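Local atomic coordinates of PKS (Streptomyces albus, PDB entry 4OQJ), a protein that probably acts in a polyketide synthase through its ketosynthase domain, extending acyl chains carried on phosphopantetheine-bearing carrier proteins during antibiotic biosynthesis. Residues P557-A562 and F598-A603; D575-E580 and L630-G635; R606-W611 and A662-L667; G666-L671 and V678-F683. One frame throughout, in Å; residues are numbered along the deposited sequence.

Contact 1 (P557-A562 and F598-A603)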
loop_
_atom_site.group_PDB
_atom_site.type_symbol
_atom_site.label_atom_id
_atom_site.label_comp_id
_atom_site.label_asym_id
_atom_site.label_seq_id
_atom_site.Cartn_x
_atom_site.Cartn_y
_atom_site.Cartn_z
ATOM N N PRO A 557 41.230 36.688 31.731
ATOM C CA PRO A 557 40.179 36.690 32.758
ATOM C C PRO A 557 38.804 37.085 32.227
ATOM O O PRO A 557 37.816 36.477 32.620
ATOM C CB PRO A 557 40.678 37.718 33.780
ATOM C CG PRO A 557 42.134 37.920 33.478
ATOM C CD PRO A 557 42.287 37.676 32.024
ATOM N N GLU A 558 38.739 38.081 31.352
ATOM C CA GLU A 558 37.467 38.475 30.760
ATOM C C GLU A 558 36.880 37.333 29.931
ATOM O O GLU A 558 35.677 37.048 30.000
ATOM C CB GLU A 558 37.644 39.722 29.892
ATOM C CG GLU A 558 36.341 40.272 29.328
ATOM C CD GLU A 558 36.562 41.320 28.253
ATOM O OE1 GLU A 558 35.787 41.336 27.273
ATOM O OE2 GLU A 558 37.503 42.131 28.393
ATOM N N HIS A 559 37.732 36.679 29.149
ATOM C CA HIS A 559 37.297 35.564 28.325
ATOM C C HIS A 559 36.844 34.389 29.189
ATOM O O HIS A 559 35.822 33.760 28.908
ATOM C CB HIS A 559 38.416 35.098 27.391
ATOM C CG HIS A 559 38.107 33.805 26.702
ATOM N ND1 HIS A 559 37.072 33.665 25.805
ATOM C CD2 HIS A 559 38.690 32.588 26.798
ATOM C CE1 HIS A 559 37.032 32.416 25.370
ATOM N NE2 HIS A 559 38.001 31.742 25.959
ATOM N N ALA A 560 37.622 34.096 30.231
ATOM C CA ALA A 560 37.317 32.986 31.126
ATOM C C ALA A 560 35.979 33.212 31.807
ATOM O O ALA A 560 35.146 32.317 31.843
ATOM C CB ALA A 560 38.421 32.820 32.161
ATOM N N ALA A 561 35.772 34.418 32.328
ATOM C CA ALA A 561 34.537 34.752 33.039
ATOM C C ALA A 561 33.310 34.683 32.129
ATOM O O ALA A 561 32.236 34.232 32.550
ATOM C CB ALA A 561 34.657 36.135 33.663
ATOM N N ALA A 562 33.470 35.099 30.877
ATOM C CA ALA A 562 32.380 35.038 29.900
ATOM C C ALA A 562 31.954 33.601 29.582
ATOM O O ALA A 562 30.757 33.272 29.583
ATOM C CB ALA A 562 32.791 35.756 28.617
ATOM N N PHE A 598 46.021 27.488 31.738
ATOM C CA PHE A 598 45.794 26.060 31.564
ATOM C C PHE A 598 44.318 25.712 31.760
ATOM O O PHE A 598 43.699 25.106 30.887
ATOM C CB PHE A 598 46.639 25.238 32.539
ATOM C CG PHE A 598 46.322 23.776 32.499
ATOM C CD1 PHE A 598 46.876 22.958 31.523
ATOM C CD2 PHE A 598 45.448 23.221 33.409
ATOM C CE1 PHE A 598 46.564 21.615 31.470
ATOM C CE2 PHE A 598 45.139 21.879 33.358
ATOM C CZ PHE A 598 45.698 21.077 32.386
ATOM N N ALA A 599 43.767 26.096 32.910
ATOM C CA ALA A 599 42.385 25.763 33.273
ATOM C C ALA A 599 41.379 26.130 32.179
ATOM O O ALA A 599 40.575 25.295 31.780
ATOM C CB ALA A 599 42.006 26.449 34.570
ATOM N N VAL A 600 41.429 27.364 31.698
ATOM C CA VAL A 600 40.518 27.809 30.650
ATOM C C VAL A 600 40.658 26.952 29.397
ATOM O O VAL A 600 39.665 26.569 28.792
ATOM C CB VAL A 600 40.759 29.276 30.276
ATOM C CG1 VAL A 600 39.805 29.718 29.155
ATOM C CG2 VAL A 600 40.561 30.154 31.487
ATOM N N GLN A 601 41.894 26.640 29.015
ATOM C CA GLN A 601 42.125 25.862 27.807
ATOM C C GLN A 601 41.697 24.408 27.996
ATOM O O GLN A 601 41.102 23.827 27.095
ATOM C CB GLN A 601 43.600 25.934 27.390
ATOM C CG GLN A 601 43.999 27.279 26.795
ATOM C CD GLN A 601 45.460 27.334 26.364
ATOM O OE1 GLN A 601 45.783 27.112 25.200
ATOM N NE2 GLN A 601 46.337 27.651 27.297
ATOM N N TYR A 602 42.000 23.832 29.162
ATOM C CA TYR A 602 41.621 22.458 29.460
ATOM C C TYR A 602 40.107 22.313 29.457
ATOM O O TYR A 602 39.560 21.384 28.857
ATOM C CB TYR A 602 42.188 22.006 30.820
ATOM C CG TYR A 602 41.782 20.593 31.190
ATOM C CD1 TYR A 602 42.485 19.497 30.707
ATOM C CD2 TYR A 602 40.695 20.354 32.015
ATOM C CE1 TYR A 602 42.115 18.201 31.037
ATOM C CE2 TYR A 602 40.322 19.065 32.357
ATOM C CZ TYR A 602 41.032 17.991 31.858
ATOM O OH TYR A 602 40.663 16.702 32.192
ATOM N N ALA A 603 39.425 23.238 30.120
ATOM C CA ALA A 603 37.971 23.196 30.179
ATOM C C ALA A 603 37.360 23.340 28.781
ATOM O O ALA A 603 36.367 22.678 28.468
ATOM C CB ALA A 603 37.459 24.273 31.094
#

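Contact 2 (D575-E580 and L630-G635)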
loop_
_atom_site.group_PDB
_atom_site.type_symbol
_atom_site.label_atom_id
_atom_site.label_comp_id
_atom_site.label_asym_id
_atom_site.label_seq_id
_atom_site.Cartn_x
_atom_site.Cartn_y
_atom_site.Cartn_z
ATOM N N ASP A 575 35.024 23.917 36.732
ATOM C CA ASP A 575 34.864 23.633 38.155
ATOM C C ASP A 575 35.669 22.400 38.539
ATOM O O ASP A 575 36.410 22.406 39.522
ATOM C CB ASP A 575 33.390 23.425 38.513
ATOM C CG ASP A 575 32.626 24.730 38.663
ATOM O OD1 ASP A 575 33.264 25.804 38.738
ATOM O OD2 ASP A 575 31.376 24.677 38.724
ATOM N N ARG A 576 35.537 21.344 37.746
ATOM C CA ARG A 576 36.218 20.096 38.054
ATOM C C ARG A 576 37.728 20.229 37.880
ATOM O O ARG A 576 38.495 19.639 38.638
ATOM C CB ARG A 576 35.659 18.969 37.187
ATOM C CG ARG A 576 34.174 18.705 37.462
ATOM C CD ARG A 576 33.631 17.485 36.724
ATOM N NE ARG A 576 32.178 17.381 36.869
ATOM C CZ ARG A 576 31.554 16.852 37.923
ATOM N NH1 ARG A 576 32.246 16.361 38.951
ATOM N NH2 ARG A 576 30.225 16.811 37.947
ATOM N N CYS A 577 38.159 21.021 36.904
ATOM C CA CYS A 577 39.583 21.276 36.716
ATOM C C CYS A 577 40.163 22.072 37.882
ATOM O O CYS A 577 41.286 21.828 38.304
ATOM C CB CYS A 577 39.835 22.030 35.413
ATOM S SG CYS A 577 41.565 22.448 35.159
ATOM N N ALA A 578 39.402 23.030 38.401
ATOM C CA ALA A 578 39.865 23.833 39.534
ATOM C C ALA A 578 39.996 22.964 40.788
ATOM O O ALA A 578 40.863 23.199 41.639
ATOM C CB ALA A 578 38.918 24.998 39.783
ATOM N N ALA A 579 39.124 21.965 40.898
ATOM C CA ALA A 579 39.188 21.010 42.001
ATOM C C ALA A 579 40.519 20.260 41.979
ATOM O O ALA A 579 41.203 20.151 43.000
ATOM C CB ALA A 579 38.030 20.040 41.920
ATOM N N GLU A 580 40.885 19.759 40.805
ATOM C CA GLU A 580 42.125 19.012 40.632
ATOM C C GLU A 580 43.354 19.860 40.933
ATOM O O GLU A 580 44.338 19.367 41.474
ATOM C CB GLU A 580 42.221 18.472 39.199
ATOM C CG GLU A 580 41.079 17.561 38.781
ATOM C CD GLU A 580 41.221 16.147 39.304
ATOM O OE1 GLU A 580 42.181 15.874 40.058
ATOM O OE2 GLU A 580 40.363 15.309 38.953
ATOM N N LEU A 630 49.735 18.355 34.737
ATOM C CA LEU A 630 50.434 17.322 33.976
ATOM C C LEU A 630 49.622 16.029 33.970
ATOM O O LEU A 630 49.506 15.367 32.935
ATOM C CB LEU A 630 51.837 17.075 34.546
ATOM C CG LEU A 630 52.855 18.206 34.374
ATOM C CD1 LEU A 630 54.161 17.857 35.095
ATOM C CD2 LEU A 630 53.129 18.516 32.899
ATOM N N ARG A 631 49.038 15.682 35.114
ATOM C CA ARG A 631 48.212 14.479 35.203
ATOM C C ARG A 631 46.976 14.610 34.316
ATOM O O ARG A 631 46.609 13.675 33.606
ATOM C CB ARG A 631 47.790 14.209 36.649
ATOM N N LEU A 632 46.334 15.771 34.365
ATOM C CA LEU A 632 45.135 16.003 33.578
ATOM C C LEU A 632 45.444 15.868 32.095
ATOM O O LEU A 632 44.643 15.317 31.341
ATOM C CB LEU A 632 44.552 17.385 33.877
ATOM C CG LEU A 632 43.772 17.508 35.186
ATOM C CD1 LEU A 632 43.389 18.959 35.453
ATOM C CD2 LEU A 632 42.526 16.630 35.165
ATOM N N LEU A 633 46.607 16.370 31.681
ATOM C CA LEU A 633 47.023 16.263 30.291
ATOM C C LEU A 633 47.273 14.807 29.924
ATOM O O LEU A 633 46.965 14.383 28.811
ATOM C CB LEU A 633 48.274 17.097 30.027
ATOM C CG LEU A 633 48.064 18.607 29.882
ATOM C CD1 LEU A 633 49.395 19.293 29.678
ATOM C CD2 LEU A 633 47.119 18.948 28.724
ATOM N N ASP A 634 47.830 14.046 30.864
ATOM C CA ASP A 634 48.055 12.618 30.661
ATOM C C ASP A 634 46.735 11.870 30.522
ATOM O O ASP A 634 46.591 11.008 29.659
ATOM C CB ASP A 634 48.867 12.028 31.818
ATOM C CG ASP A 634 50.358 12.220 31.639
ATOM O OD1 ASP A 634 50.915 11.673 30.665
ATOM O OD2 ASP A 634 50.980 12.903 32.482
ATOM N N GLY A 635 45.777 12.218 31.378
ATOM C CA GLY A 635 44.472 11.586 31.388
ATOM C C GLY A 635 43.719 11.683 30.075
ATOM O O GLY A 635 43.072 10.722 29.666
#

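Contact 3 (R606-W611 and A662-L667)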
loop_
_atom_site.group_PDB
_atom_site.type_symbol
_atom_site.label_atom_id
_atom_site.label_comp_id
_atom_site.label_asym_id
_atom_site.label_seq_id
_atom_site.Cartn_x
_atom_site.Cartn_y
_atom_site.Cartn_z
ATOM N N ARG A 606 37.786 19.962 26.985
ATOM C CA ARG A 606 36.828 18.969 27.464
ATOM C C ARG A 606 35.404 19.268 26.967
ATOM O O ARG A 606 34.632 18.352 26.692
ATOM C CB ARG A 606 36.841 18.898 28.991
ATOM C CG ARG A 606 38.171 18.461 29.608
ATOM C CD ARG A 606 38.784 17.252 28.912
ATOM N NE ARG A 606 37.954 16.056 29.028
ATOM C CZ ARG A 606 37.898 15.078 28.125
ATOM N NH1 ARG A 606 38.605 15.137 26.999
ATOM N NH2 ARG A 606 37.114 14.034 28.344
ATOM N N ALA A 607 35.051 20.542 26.845
ATOM C CA ALA A 607 33.721 20.884 26.360
ATOM C C ALA A 607 33.606 20.460 24.894
ATOM O O ALA A 607 32.587 19.914 24.482
ATOM C CB ALA A 607 33.447 22.370 26.523
ATOM N N LEU A 608 34.662 20.686 24.121
ATOM C CA LEU A 608 34.680 20.266 22.727
ATOM C C LEU A 608 34.524 18.761 22.632
ATOM O O LEU A 608 33.804 18.270 21.763
ATOM C CB LEU A 608 35.974 20.680 22.030
ATOM C CG LEU A 608 36.202 22.177 21.807
ATOM C CD1 LEU A 608 37.625 22.396 21.311
ATOM C CD2 LEU A 608 35.193 22.749 20.822
ATOM N N ALA A 609 35.214 18.036 23.518
ATOM C CA ALA A 609 35.177 16.573 23.511
ATOM C C ALA A 609 33.764 16.085 23.789
ATOM O O ALA A 609 33.260 15.193 23.097
ATOM C CB ALA A 609 36.147 15.999 24.528
ATOM N N GLY A 610 33.130 16.688 24.794
ATOM C CA GLY A 610 31.744 16.394 25.129
ATOM C C GLY A 610 30.769 16.664 23.988
ATOM O O GLY A 610 29.674 16.100 23.946
ATOM N N TRP A 611 31.159 17.530 23.060
ATOM C CA TRP A 611 30.335 17.835 21.891
ATOM C C TRP A 611 30.742 16.984 20.694
ATOM O O TRP A 611 30.293 17.217 19.564
ATOM C CB TRP A 611 30.436 19.323 21.557
ATOM C CG TRP A 611 29.739 20.194 22.551
ATOM C CD1 TRP A 611 28.617 19.891 23.269
ATOM C CD2 TRP A 611 30.127 21.505 22.952
ATOM N NE1 TRP A 611 28.282 20.940 24.089
ATOM C CE2 TRP A 611 29.192 21.948 23.910
ATOM C CE3 TRP A 611 31.183 22.355 22.597
ATOM C CZ2 TRP A 611 29.278 23.197 24.521
ATOM C CZ3 TRP A 611 31.264 23.594 23.201
ATOM C CH2 TRP A 611 30.313 24.005 24.148
ATOM N N ALA A 662 31.297 33.744 21.530
ATOM C CA ALA A 662 31.667 34.043 20.147
ATOM C C ALA A 662 32.968 33.339 19.769
ATOM O O ALA A 662 33.109 32.830 18.658
ATOM C CB ALA A 662 31.806 35.524 19.955
ATOM N N PHE A 663 33.923 33.303 20.691
ATOM C CA PHE A 663 35.181 32.633 20.405
ATOM C C PHE A 663 34.996 31.127 20.323
ATOM O O PHE A 663 35.499 30.475 19.408
ATOM C CB PHE A 663 36.236 32.934 21.464
ATOM C CG PHE A 663 37.415 32.017 21.377
ATOM C CD1 PHE A 663 38.380 32.212 20.404
ATOM C CD2 PHE A 663 37.532 30.927 22.224
ATOM C CE1 PHE A 663 39.465 31.351 20.297
ATOM C CE2 PHE A 663 38.618 30.064 22.129
ATOM C CZ PHE A 663 39.584 30.280 21.159
ATOM N N LEU A 664 34.289 30.577 21.299
ATOM C CA LEU A 664 34.060 29.143 21.363
ATOM C C LEU A 664 33.328 28.633 20.125
ATOM O O LEU A 664 33.665 27.589 19.586
ATOM C CB LEU A 664 33.263 28.796 22.608
ATOM C CG LEU A 664 33.002 27.312 22.843
ATOM C CD1 LEU A 664 34.303 26.523 22.804
ATOM C CD2 LEU A 664 32.325 27.127 24.176
ATOM N N LEU A 665 32.329 29.378 19.667
ATOM C CA LEU A 665 31.570 28.973 18.480
ATOM C C LEU A 665 32.435 29.028 17.214
ATOM O O LEU A 665 32.313 28.192 16.336
ATOM C CB LEU A 665 30.333 29.859 18.310
ATOM C CG LEU A 665 29.223 29.735 19.357
ATOM C CD1 LEU A 665 28.143 30.778 19.094
ATOM C CD2 LEU A 665 28.632 28.346 19.363
ATOM N N GLY A 666 33.311 30.023 17.130
ATOM C CA GLY A 666 34.250 30.130 16.026
ATOM C C GLY A 666 35.238 28.981 15.997
ATOM O O GLY A 666 35.645 28.519 14.925
ATOM N N LEU A 667 35.624 28.532 17.187
ATOM C CA LEU A 667 36.494 27.373 17.358
ATOM C C LEU A 667 35.830 26.109 16.813
ATOM O O LEU A 667 36.417 25.372 16.015
ATOM C CB LEU A 667 36.832 27.215 18.841
ATOM C CG LEU A 667 37.717 26.071 19.312
ATOM C CD1 LEU A 667 38.980 25.970 18.493
ATOM C CD2 LEU A 667 38.059 26.305 20.776
#

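Contact 4 (G666-L671 and V678-F683)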
loop_
_atom_site.group_PDB
_atom_site.type_symbol
_atom_site.label_atom_id
_atom_site.label_comp_id
_atom_site.label_asym_id
_atom_site.label_seq_id
_atom_site.Cartn_x
_atom_site.Cartn_y
_atom_site.Cartn_z
ATOM N N GLY A 666 33.311 30.023 17.130
ATOM C CA GLY A 666 34.250 30.130 16.026
ATOM C C GLY A 666 35.238 28.981 15.997
ATOM O O GLY A 666 35.645 28.519 14.925
ATOM N N LEU A 667 35.624 28.532 17.187
ATOM C CA LEU A 667 36.494 27.373 17.358
ATOM C C LEU A 667 35.830 26.109 16.813
ATOM O O LEU A 667 36.417 25.372 16.015
ATOM C CB LEU A 667 36.832 27.215 18.841
ATOM C CG LEU A 667 37.717 26.071 19.312
ATOM C CD1 LEU A 667 38.980 25.970 18.493
ATOM C CD2 LEU A 667 38.059 26.305 20.776
ATOM N N ILE A 668 34.599 25.861 17.256
ATOM C CA ILE A 668 33.832 24.713 16.782
ATOM C C ILE A 668 33.694 24.771 15.269
ATOM O O ILE A 668 33.860 23.767 14.579
ATOM C CB ILE A 668 32.433 24.667 17.412
ATOM C CG1 ILE A 668 32.553 24.439 18.918
ATOM C CG2 ILE A 668 31.584 23.572 16.774
ATOM C CD1 ILE A 668 31.239 24.577 19.658
ATOM N N GLY A 669 33.347 25.945 14.765
ATOM C CA GLY A 669 33.207 26.152 13.334
ATOM C C GLY A 669 34.481 25.829 12.575
ATOM O O GLY A 669 34.442 25.141 11.561
ATOM N N ARG A 670 35.622 26.296 13.074
ATOM C CA ARG A 670 36.892 26.049 12.396
ATOM C C ARG A 670 37.178 24.551 12.355
ATOM O O ARG A 670 37.561 24.016 11.316
ATOM C CB ARG A 670 38.043 26.798 13.089
ATOM C CG ARG A 670 39.048 27.447 12.143
ATOM C CD ARG A 670 39.879 26.408 11.409
ATOM N N LEU A 671 36.979 23.866 13.478
ATOM C CA LEU A 671 37.229 22.430 13.535
ATOM C C LEU A 671 36.256 21.673 12.621
ATOM O O LEU A 671 36.653 20.794 11.846
ATOM C CB LEU A 671 37.107 21.924 14.973
ATOM C CG LEU A 671 38.144 22.467 15.968
ATOM C CD1 LEU A 671 37.794 22.065 17.388
ATOM C CD2 LEU A 671 39.539 21.993 15.614
ATOM N N VAL A 678 31.314 16.603 15.182
ATOM C CA VAL A 678 30.490 17.283 16.177
ATOM C C VAL A 678 29.169 16.542 16.299
ATOM O O VAL A 678 28.551 16.194 15.302
ATOM C CB VAL A 678 30.207 18.755 15.819
ATOM C CG1 VAL A 678 29.271 19.386 16.851
ATOM C CG2 VAL A 678 31.488 19.543 15.721
ATOM N N ASP A 679 28.741 16.297 17.524
ATOM C CA ASP A 679 27.442 15.709 17.742
ATOM C C ASP A 679 26.482 16.850 18.000
ATOM O O ASP A 679 26.366 17.337 19.120
ATOM C CB ASP A 679 27.458 14.721 18.904
ATOM C CG ASP A 679 26.150 13.960 19.027
ATOM O OD1 ASP A 679 25.104 14.485 18.577
ATOM O OD2 ASP A 679 26.169 12.837 19.571
ATOM N N TRP A 680 25.793 17.275 16.950
ATOM C CA TRP A 680 24.945 18.455 17.040
ATOM C C TRP A 680 23.736 18.225 17.938
ATOM O O TRP A 680 23.179 19.177 18.473
ATOM C CB TRP A 680 24.508 18.882 15.650
ATOM C CG TRP A 680 25.637 19.399 14.860
ATOM C CD1 TRP A 680 26.210 18.807 13.782
ATOM C CD2 TRP A 680 26.361 20.620 15.088
ATOM N NE1 TRP A 680 27.237 19.588 13.308
ATOM C CE2 TRP A 680 27.354 20.706 14.097
ATOM C CE3 TRP A 680 26.263 21.649 16.035
ATOM C CZ2 TRP A 680 28.256 21.774 14.025
ATOM C CZ3 TRP A 680 27.154 22.717 15.959
ATOM C CH2 TRP A 680 28.137 22.766 14.964
ATOM N N THR A 681 23.342 16.967 18.121
ATOM C CA THR A 681 22.255 16.658 19.042
ATOM C C THR A 681 22.674 16.977 20.461
ATOM O O THR A 681 21.933 17.630 21.209
ATOM C CB THR A 681 21.812 15.186 18.943
ATOM O OG1 THR A 681 21.262 14.964 17.647
ATOM C CG2 THR A 681 20.747 14.867 19.983
ATOM N N VAL A 682 23.873 16.547 20.837
ATOM C CA VAL A 682 24.382 16.876 22.164
ATOM C C VAL A 682 24.613 18.383 22.279
ATOM O O VAL A 682 24.331 18.997 23.310
ATOM C CB VAL A 682 25.695 16.128 22.480
ATOM C CG1 VAL A 682 26.220 16.534 23.857
ATOM C CG2 VAL A 682 25.472 14.625 22.429
ATOM N N PHE A 683 25.137 18.983 21.220
ATOM C CA PHE A 683 25.419 20.410 21.239
ATOM C C PHE A 683 24.178 21.254 21.557
ATOM O O PHE A 683 24.273 22.253 22.274
ATOM C CB PHE A 683 25.994 20.840 19.897
ATOM C CG PHE A 683 26.443 22.260 19.868
ATOM C CD1 PHE A 683 27.607 22.642 20.523
ATOM C CD2 PHE A 683 25.712 23.215 19.191
ATOM C CE1 PHE A 683 28.031 23.953 20.498
ATOM C CE2 PHE A 683 26.134 24.539 19.160
ATOM C CZ PHE A 683 27.295 24.901 19.813
#

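Contact 1 (P557-A562 and F598-A603)
His559 ND1 is hydrogen-bonded to the backbone N of Gly660, a bond that fixes the rotation of the imidazole and turns its CD2 and NE2 toward Val600. The closest approach is 3.9 Å, between His559 CD2 and Val600 CG1, with Val600 CG1 slightly farther, at 4.2 Å, from His559 NE2. The methyl comes in obliquely to the ring. A histidine fits here because one side of its ring can serve a backbone N-H while its carbon atoms still pack against a hydrocarbon.

Val600 has its two methyls divided between neighbouring residues of the other helix. With CG1 anti to the backbone N (chi1 179°), CG1 goes to the imidazole and CG2 to Ala560, where Ala560 CB and Val600 CG2 stand 3.5 Å apart, tighter than a usual methyl-methyl contact. This short approach suits a single-methyl side chain: the CA atoms of Ala560 and Val600 are only 6.1 Å apart.

The contact joins helix 557-566 to helix 594-610 in a mainly helical part of the chain, its centre about 42 Å from the centre of the chain. This region, which follows the ketosynthase, is probably what remains of an acyltransferase domain, as in other AT-less synthases. Leu589 of helix 585-590 also packs on Ala560, and Phe574 of helix 568-581 on Val600, so both apolar partners are buried among several helices.

Contact 2 (D575-E580 and L630-G635)
Sulfur-to-methyl packing brings Cys577 to Leu632: Cys577 SG lies 3.9 Å from Leu632 CD1. The thiol sits anti to the backbone N (chi1 177°), and, being small and polarisable, it fills a buried position between helices without needing a strong polar partner. Leu632 is directed toward the other helix at its CB and is the one residue of 630-635 that touches 575-580.

Aliphatic contact makes up the rest. Leu632 CD1 also rests 4.0 Å from Glu580 CB, while its second methyl, CD2, lies at the same distance from Glu580 CG. The two branches thus touch successive carbons of the glutamate, and the two side chains run obliquely to each other. This part of the fold is a small helical bundle in which helix 568-581 and helix 627-635 lie beside helix 594-610; Tyr602 of the latter packs on both Cys577 and Leu632, and Phe598 adds to the packing on the cysteine.

At the exposed margin the glutamate contributes its stem alone. Its chain bends at CB-CG (chi2 -79°), so that the methylenes serve the leucine and the carboxylate stays apart from its methyls. A glutamate suits such an edge because its stem is apolar and its end hydrophilic.

Contact 3 (R606-W611 and A662-L667)
Trp611 and Leu664 reach for each other from opposite directions and meet at the rim of the indole. Leu664 CD2 lies near the ring plane, beyond the six-membered end, 3.7 Å from Trp611 CH2 and 3.8 Å from Trp611 CZ3. This is an edge contact, not a CH-pi contact over a face. One face of the indole is instead approached by a backbone carbonyl of its own segment, Ala607 O, which stands 3.1 Å above the plane toward the rim. Phe683 meets the tryptophan in an edge-to-face pair, and a backbone hydrogen bond with Asp679 anchors the chain at Trp611.

Three residues earlier, on helix 594-610, Leu608 crosses Leu667 at about a right angle. Its CD1 methyl makes the nearest approach, 4.0 Å from Leu667 CD2, with Leu667 CG only a little farther away. The other branch is turned toward Leu664, but Leu608 CD2 and Leu664 CD1 stay 4.4 Å apart. On helix 660-673, Leu664 and Leu667 both carry CG anti to the backbone N (chi1 -177° and 179°). Spaced three residues apart, they lie on one side of the helix: Leu664 meets the tryptophan and, more loosely, Leu608, while Leu667 meets Leu608. The CA atoms of Leu608 and Leu664 are 9.0 Å apart, a spacing bridged by branched side chains.

Thr604 continues the interface, packing on both Leu664 and Leu667. With only carbon atoms meeting between the segments, the helices are joined by hydrophobic burial and shape fit, without a directional polar bond to set their alignment.

Contact 4 (G666-L671 and V678-F683)
Ile668 faces three residues of the second segment and divides its two branches among them. Its CD1 methyl meets CE1 and CZ of Phe683, with Ile668 CD1 only 3.4 Å from Phe683 CE1. Its CG2 methyl lies 4.0 Å from Trp680 CH2 and 4.2 Å from Val678 CG2. Both rings are approached obliquely. The first torsion places CG2 anti to the backbone N, while chi2 of 172° extends the other branch to full length; a beta-branched residue with two arms of unequal length can meet Phe683 with one and Val678 and Trp680 with the other.

In the next shell the partners steady one another. Val678 CG1 sits over the centre of the indole of Trp680, 3.5 Å above its plane, and Phe683 CE2 lies in plane at the edge of the same ring. Leu466 and Val468 of strand 465-471 also border the tryptophan.

Farther out, Asp679 starts the short helix that carries both aromatics. Its OD1 accepts from Val682 N at 3.3 Å, with an N-H...O angle of 163°, and more weakly from Thr681 N; Val682 N comes from well above the carboxylate plane. Aspartate is well suited to this N-cap position: its carboxylate accepts from the first N-H groups of the helix, and its charge would probably favour that helix end. The contact thus docks a short N-capped helix against helix 660-673, consistent with the end of an acyltransferase-like region in related modular synthases.

Overall arrangement
The four contacts form a chain of packing. Contacts 1 and 2, with centres about 14 Å apart, meet chiefly through the side chains of Tyr602 and Phe598. Contact 1 also reaches contact 3, about 12 Å away between centres, where His559 CE1 lies 3.5 Å from Phe663 CD2; both use helix 594-610. Contacts 3 and 4 are closest, about 6 Å between centres, and share Gly666 and Leu667; Trp611 O probably accepts a hydrogen bond from Asp679 N at 2.7 Å. Contact 2 lies about 47 Å from the chain's centre and contact 4 about 25 Å, so the series leads inward from the outlying helices toward the ketosynthase body.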